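Long-range contact in AlyQ (Persicobacter sp. CCB-QB2, PDB 7D2A), which binds uronic acid sugars of alginate through its family 32 carbohydrate-binding module, the domain present here: residues H6-S17 with W123-A134. Sequence-based numbering, arbitrary orientation.
With CA (calcium ion), chain C; MAW (4-deoxy-alpha-L-erythro-hex-4-enopyranuronic acid), chain B.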
loop_
_atom_site.group_PDB
_atom_site.type_symbol
_atom_site.label_atom_id
_atom_site.label_comp_id
_atom_site.label_asym_id
_atom_site.label_seq_id
_atom_site.Cartn_x
_atom_site.Cartn_y
_atom_site.Cartn_z
ATOM N N HIS A 6 -11.451 -1.920 -16.835
ATOM C CA HIS A 6 -10.803 -1.853 -15.496
ATOM C C HIS A 6 -9.834 -3.050 -15.371
ATOM O O HIS A 6 -10.275 -4.163 -15.653
ATOM C CB HIS A 6 -11.889 -1.822 -14.414
ATOM C CG HIS A 6 -11.559 -1.132 -13.136
ATOM N ND1 HIS A 6 -12.241 -0.010 -12.716
ATOM C CD2 HIS A 6 -10.680 -1.432 -12.153
ATOM C CE1 HIS A 6 -11.787 0.366 -11.533
ATOM N NE2 HIS A 6 -10.814 -0.484 -11.162
ATOM N N MET A 7 -8.540 -2.819 -15.169
ATOM C CA MET A 7 -7.485 -3.864 -15.122
ATOM C C MET A 7 -7.046 -3.988 -13.659
ATOM O O MET A 7 -6.684 -2.956 -13.110
ATOM C CB MET A 7 -6.220 -3.504 -15.925
ATOM C CG MET A 7 -6.402 -3.373 -17.422
ATOM S SD MET A 7 -6.398 -4.954 -18.240
ATOM C CE MET A 7 -4.765 -5.546 -17.807
ATOM N N GLN A 8 -6.937 -5.243 -12.989
ATOM C CA GLN A 8 -6.230 -5.453 -11.723
ATOM C C GLN A 8 -4.977 -6.234 -12.051
ATOM O O GLN A 8 -5.057 -7.355 -12.560
ATOM C CB GLN A 8 -7.047 -6.268 -10.726
ATOM C CG GLN A 8 -6.151 -6.491 -9.494
ATOM C CD GLN A 8 -6.572 -7.472 -8.439
ATOM O OE1 GLN A 8 -7.633 -8.062 -8.604
ATOM N NE2 GLN A 8 -5.758 -7.672 -7.373
ATOM N N TYR A 9 -3.818 -5.667 -11.781
ATOM C CA TYR A 9 -2.529 -6.280 -12.118
ATOM C C TYR A 9 -2.129 -7.278 -11.053
ATOM O O TYR A 9 -2.257 -7.040 -9.862
ATOM C CB TYR A 9 -1.439 -5.237 -12.245
ATOM C CG TYR A 9 -1.641 -4.247 -13.358
ATOM C CD1 TYR A 9 -1.659 -4.650 -14.672
ATOM C CD2 TYR A 9 -1.872 -2.908 -13.096
ATOM C CE1 TYR A 9 -1.806 -3.733 -15.703
ATOM C CE2 TYR A 9 -2.072 -1.996 -14.109
ATOM C CZ TYR A 9 -2.041 -2.404 -15.431
ATOM O OH TYR A 9 -2.191 -1.483 -16.469
ATOM N N ASP A 10 -1.556 -8.377 -11.516
ATOM C CA ASP A 10 -0.862 -9.273 -10.577
ATOM C C ASP A 10 0.258 -8.526 -9.855
ATOM O O ASP A 10 0.935 -7.676 -10.488
ATOM C CB ASP A 10 -0.206 -10.452 -11.286
ATOM C CG ASP A 10 -1.093 -11.660 -11.475
ATOM O OD1 ASP A 10 -2.303 -11.586 -11.259
ATOM O OD2 ASP A 10 -0.470 -12.692 -11.839
ATOM N N ILE A 11 0.449 -8.878 -8.603
ATOM C CA ILE A 11 1.612 -8.408 -7.815
ATOM C C ILE A 11 2.538 -9.621 -7.635
ATOM O O ILE A 11 2.146 -10.582 -6.915
ATOM C CB ILE A 11 1.182 -7.752 -6.487
ATOM C CG1 ILE A 11 0.342 -6.496 -6.759
ATOM C CG2 ILE A 11 2.430 -7.476 -5.645
ATOM C CD1 ILE A 11 -0.309 -5.888 -5.525
ATOM N N VAL A 12 3.685 -9.611 -8.319
ATOM C CA VAL A 12 4.550 -10.824 -8.434
ATOM C C VAL A 12 5.454 -10.976 -7.218
ATOM O O VAL A 12 6.008 -12.086 -7.027
ATOM C CB VAL A 12 5.353 -10.844 -9.739
ATOM C CG1 VAL A 12 4.412 -10.633 -10.918
ATOM C CG2 VAL A 12 6.503 -9.848 -9.752
ATOM N N ALA A 13 5.670 -9.921 -6.442
ATOM C CA ALA A 13 6.576 -9.922 -5.283
ATOM C C ALA A 13 6.211 -8.708 -4.427
ATOM O O ALA A 13 5.760 -7.671 -4.969
ATOM C CB ALA A 13 8.005 -9.867 -5.768
ATOM N N VAL A 14 6.403 -8.840 -3.126
ATOM C CA VAL A 14 6.258 -7.758 -2.133
ATOM C C VAL A 14 7.459 -7.808 -1.202
ATOM O O VAL A 14 7.869 -8.895 -0.778
ATOM C CB VAL A 14 4.946 -7.863 -1.320
ATOM C CG1 VAL A 14 4.646 -6.609 -0.541
ATOM C CG2 VAL A 14 3.753 -8.235 -2.163
ATOM N N THR A 15 8.042 -6.664 -0.952
ATOM C CA THR A 15 9.098 -6.496 0.063
ATOM C C THR A 15 8.673 -5.400 1.018
ATOM O O THR A 15 7.763 -4.600 0.695
ATOM C CB THR A 15 10.439 -6.172 -0.589
ATOM O OG1 THR A 15 10.338 -4.889 -1.198
ATOM C CG2 THR A 15 10.871 -7.242 -1.566
ATOM N N ALA A 16 9.449 -5.195 2.074
ATOM C CA ALA A 16 9.176 -4.067 2.980
ATOM C C ALA A 16 10.437 -3.661 3.732
ATOM O O ALA A 16 11.329 -4.458 3.880
ATOM C CB ALA A 16 8.078 -4.403 3.960
ATOM N N SER A 17 10.423 -2.449 4.237
ATOM C CA SER A 17 11.500 -1.885 5.088
ATOM C C SER A 17 11.697 -2.714 6.361
ATOM O O SER A 17 12.818 -2.714 6.876
ATOM C CB SER A 17 11.253 -0.455 5.383
ATOM O OG SER A 17 10.025 -0.243 6.034
ATOM N N TRP A 123 2.073 2.312 14.582
ATOM C CA TRP A 123 2.143 1.152 13.664
ATOM C C TRP A 123 1.590 1.505 12.277
ATOM O O TRP A 123 0.725 2.383 12.097
ATOM C CB TRP A 123 1.431 -0.086 14.209
ATOM C CG TRP A 123 2.214 -0.715 15.312
ATOM C CD1 TRP A 123 2.230 -0.396 16.649
ATOM C CD2 TRP A 123 3.152 -1.766 15.121
ATOM N NE1 TRP A 123 3.117 -1.228 17.290
ATOM C CE2 TRP A 123 3.708 -2.068 16.382
ATOM C CE3 TRP A 123 3.546 -2.521 14.008
ATOM C CZ2 TRP A 123 4.652 -3.070 16.553
ATOM C CZ3 TRP A 123 4.463 -3.516 14.193
ATOM C CH2 TRP A 123 5.006 -3.813 15.457
ATOM N N ASN A 124 2.095 0.783 11.301
ATOM C CA ASN A 124 1.553 0.777 9.924
ATOM C C ASN A 124 1.136 -0.655 9.635
ATOM O O ASN A 124 1.973 -1.559 9.587
ATOM C CB ASN A 124 2.599 1.205 8.906
ATOM C CG ASN A 124 3.262 2.487 9.329
ATOM O OD1 ASN A 124 2.644 3.536 9.177
ATOM N ND2 ASN A 124 4.471 2.375 9.904
ATOM N N SER A 125 -0.186 -0.848 9.490
ATOM C CA SER A 125 -0.719 -2.214 9.350
ATOM C C SER A 125 -1.757 -2.224 8.230
ATOM O O SER A 125 -2.804 -1.573 8.357
ATOM C CB SER A 125 -1.326 -2.675 10.690
ATOM O OG SER A 125 -0.254 -2.808 11.664
ATOM N N ILE A 126 -1.490 -3.001 7.203
ATOM C CA ILE A 126 -2.263 -3.060 5.948
ATOM C C ILE A 126 -2.704 -4.498 5.745
ATOM O O ILE A 126 -1.840 -5.382 5.751
ATOM C CB ILE A 126 -1.473 -2.486 4.757
ATOM C CG1 ILE A 126 -1.073 -1.021 5.046
ATOM C CG2 ILE A 126 -2.279 -2.647 3.489
ATOM C CD1 ILE A 126 -0.190 -0.411 3.970
ATOM N N THR A 127 -4.025 -4.725 5.522
ATOM C CA THR A 127 -4.490 -6.108 5.337
ATOM C C THR A 127 -4.476 -6.549 3.876
ATOM O O THR A 127 -4.216 -7.744 3.609
ATOM C CB THR A 127 -5.882 -6.273 5.951
ATOM O OG1 THR A 127 -6.755 -5.398 5.248
ATOM C CG2 THR A 127 -5.906 -5.974 7.428
ATOM N N GLU A 128 -4.718 -5.660 2.932
ATOM C CA GLU A 128 -4.803 -6.018 1.499
ATOM C C GLU A 128 -4.362 -4.829 0.676
ATOM O O GLU A 128 -4.764 -3.688 1.066
ATOM C CB GLU A 128 -6.231 -6.439 1.147
ATOM C CG GLU A 128 -6.611 -7.826 1.660
ATOM C CD GLU A 128 -5.794 -8.926 0.999
ATOM O OE1 GLU A 128 -5.969 -9.099 -0.247
ATOM O OE2 GLU A 128 -4.998 -9.655 1.674
ATOM N N VAL A 129 -3.699 -5.076 -0.442
ATOM C CA VAL A 129 -3.437 -4.043 -1.468
ATOM C C VAL A 129 -3.769 -4.611 -2.827
ATOM O O VAL A 129 -3.433 -5.804 -3.076
ATOM C CB VAL A 129 -1.981 -3.565 -1.389
ATOM C CG1 VAL A 129 -1.626 -2.644 -2.573
ATOM C CG2 VAL A 129 -1.708 -2.820 -0.116
ATOM N N ALA A 130 -4.275 -3.767 -3.700
ATOM C CA ALA A 130 -4.515 -4.121 -5.105
ATOM C C ALA A 130 -4.187 -2.910 -5.967
ATOM O O ALA A 130 -4.332 -1.769 -5.527
ATOM C CB ALA A 130 -5.901 -4.656 -5.280
ATOM N N ILE A 131 -3.743 -3.121 -7.182
ATOM C CA ILE A 131 -3.150 -2.065 -8.029
ATOM C C ILE A 131 -3.816 -2.228 -9.366
ATOM O O ILE A 131 -3.758 -3.399 -9.935
ATOM C CB ILE A 131 -1.622 -2.201 -8.121
ATOM C CG1 ILE A 131 -1.020 -2.049 -6.720
ATOM C CG2 ILE A 131 -1.047 -1.216 -9.116
ATOM C CD1 ILE A 131 0.454 -2.296 -6.638
ATOM N N PHE A 132 -4.315 -1.093 -9.921
ATOM C CA PHE A 132 -5.242 -1.055 -11.065
ATOM C C PHE A 132 -4.833 -0.056 -12.130
ATOM O O PHE A 132 -4.208 0.999 -11.874
ATOM C CB PHE A 132 -6.635 -0.670 -10.571
ATOM C CG PHE A 132 -7.218 -1.631 -9.580
ATOM C CD1 PHE A 132 -6.810 -1.561 -8.265
ATOM C CD2 PHE A 132 -8.127 -2.592 -9.956
ATOM C CE1 PHE A 132 -7.362 -2.398 -7.312
ATOM C CE2 PHE A 132 -8.649 -3.472 -8.996
ATOM C CZ PHE A 132 -8.257 -3.363 -7.696
ATOM N N HIS A 133 -5.292 -0.332 -13.343
ATOM C CA HIS A 133 -5.583 0.698 -14.364
ATOM C C HIS A 133 -7.097 0.784 -14.430
ATOM O O HIS A 133 -7.735 -0.137 -15.049
ATOM C CB HIS A 133 -4.897 0.364 -15.669
ATOM C CG HIS A 133 -5.032 1.432 -16.693
ATOM N ND1 HIS A 133 -4.676 1.228 -18.027
ATOM C CD2 HIS A 133 -5.461 2.702 -16.577
ATOM C CE1 HIS A 133 -4.907 2.369 -18.679
ATOM N NE2 HIS A 133 -5.370 3.294 -17.818
ATOM N N ALA A 134 -7.676 1.752 -13.729
ATOM C CA ALA A 134 -9.135 1.913 -13.534
ATOM C C ALA A 134 -9.732 2.731 -14.676
ATOM O O ALA A 134 -9.057 3.659 -15.219
ATOM C CB ALA A 134 -9.370 2.557 -12.203
HETATM CA CA CA C . -4.264 -10.088 3.882
HETATM C C1 MAW B . 0.777 -3.996 17.575
HETATM C C2 MAW B . 0.973 -5.334 16.983
HETATM O O2 MAW B . -0.196 -6.197 17.085
HETATM C C3 MAW B . 1.347 -5.097 15.494
HETATM O O3 MAW B . 1.249 -6.293 14.744
HETATM C C4 MAW B . 0.422 -4.016 14.911
HETATM C C5 MAW B . -0.405 -3.303 15.635
HETATM O O5 MAW B . -0.457 -3.452 17.081
HETATM C C6 MAW B . -1.276 -2.285 15.125
HETATM O O6A MAW B . -1.978 -1.639 15.966
HETATM O O6B MAW B . -1.308 -1.994 13.869
HETATM O O HOH W 1 -3.421 -6.004 -7.655
#
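Met-7 and His-133 form an antiparallel, hydrogen-bonded pair where the N- and C-terminal ends of the modelled chain meet in the CBM32 beta-sandwich. Short strand 7-8 runs along the last part of strand 123-133. Met-7 N gives a nearly straight bond to His-133 O (2.8 Å). His-133 N returns a more bent one to Met-7 O. Tyr-9 N then bonds to Ile-131 O (2.9 Å).

Side chains alternate between the two faces of this ribbon. On one face Gln-8 and Phe-132 sit opposite each other as a non-hydrogen-bonded pair. Gln-8 CG is anti to the backbone N (chi1 176°), which places it over one face of the Phe-132 ring; the extended chain then carries NE2 to Ala-130 CB (3.7 Å). The amide and ring planes are 25° apart. The His-6 ring meets Phe-132 obliquely, with planes at 78°, and Phe-132 CD2 lies at its edge. One face of the imidazole is covered by Ala-134, whose CA stands 3.6 Å from the ring centroid in a CH-pi contact.

On the other face Tyr-9 and His-133 lie side by side and point the same way. Tyr-9 OH comes 3.4 Å from His-133 CB and is hydrogen-bonded to Thr-54 O. Further along, Ile-11 crosses Ile-131 at about a right angle, and their CD1 atoms touch at 3.8 Å.

The earlier part of strand 123-133 serves the sugar pocket and the calcium site. The unsaturated uronic acid lies over one face of the Trp-123 indole, C3 offset toward its rim, and Ser-125 OG donates to the sugar O6B. Thr-127 O and Glu-128 OE2 bind calcium at a classic beta bulge facing Ala-61. Back at the paired ends, one water accepts from Gln-8 NE2 and Ile-131 N and donates to Tyr-9 O at 2.7 Å.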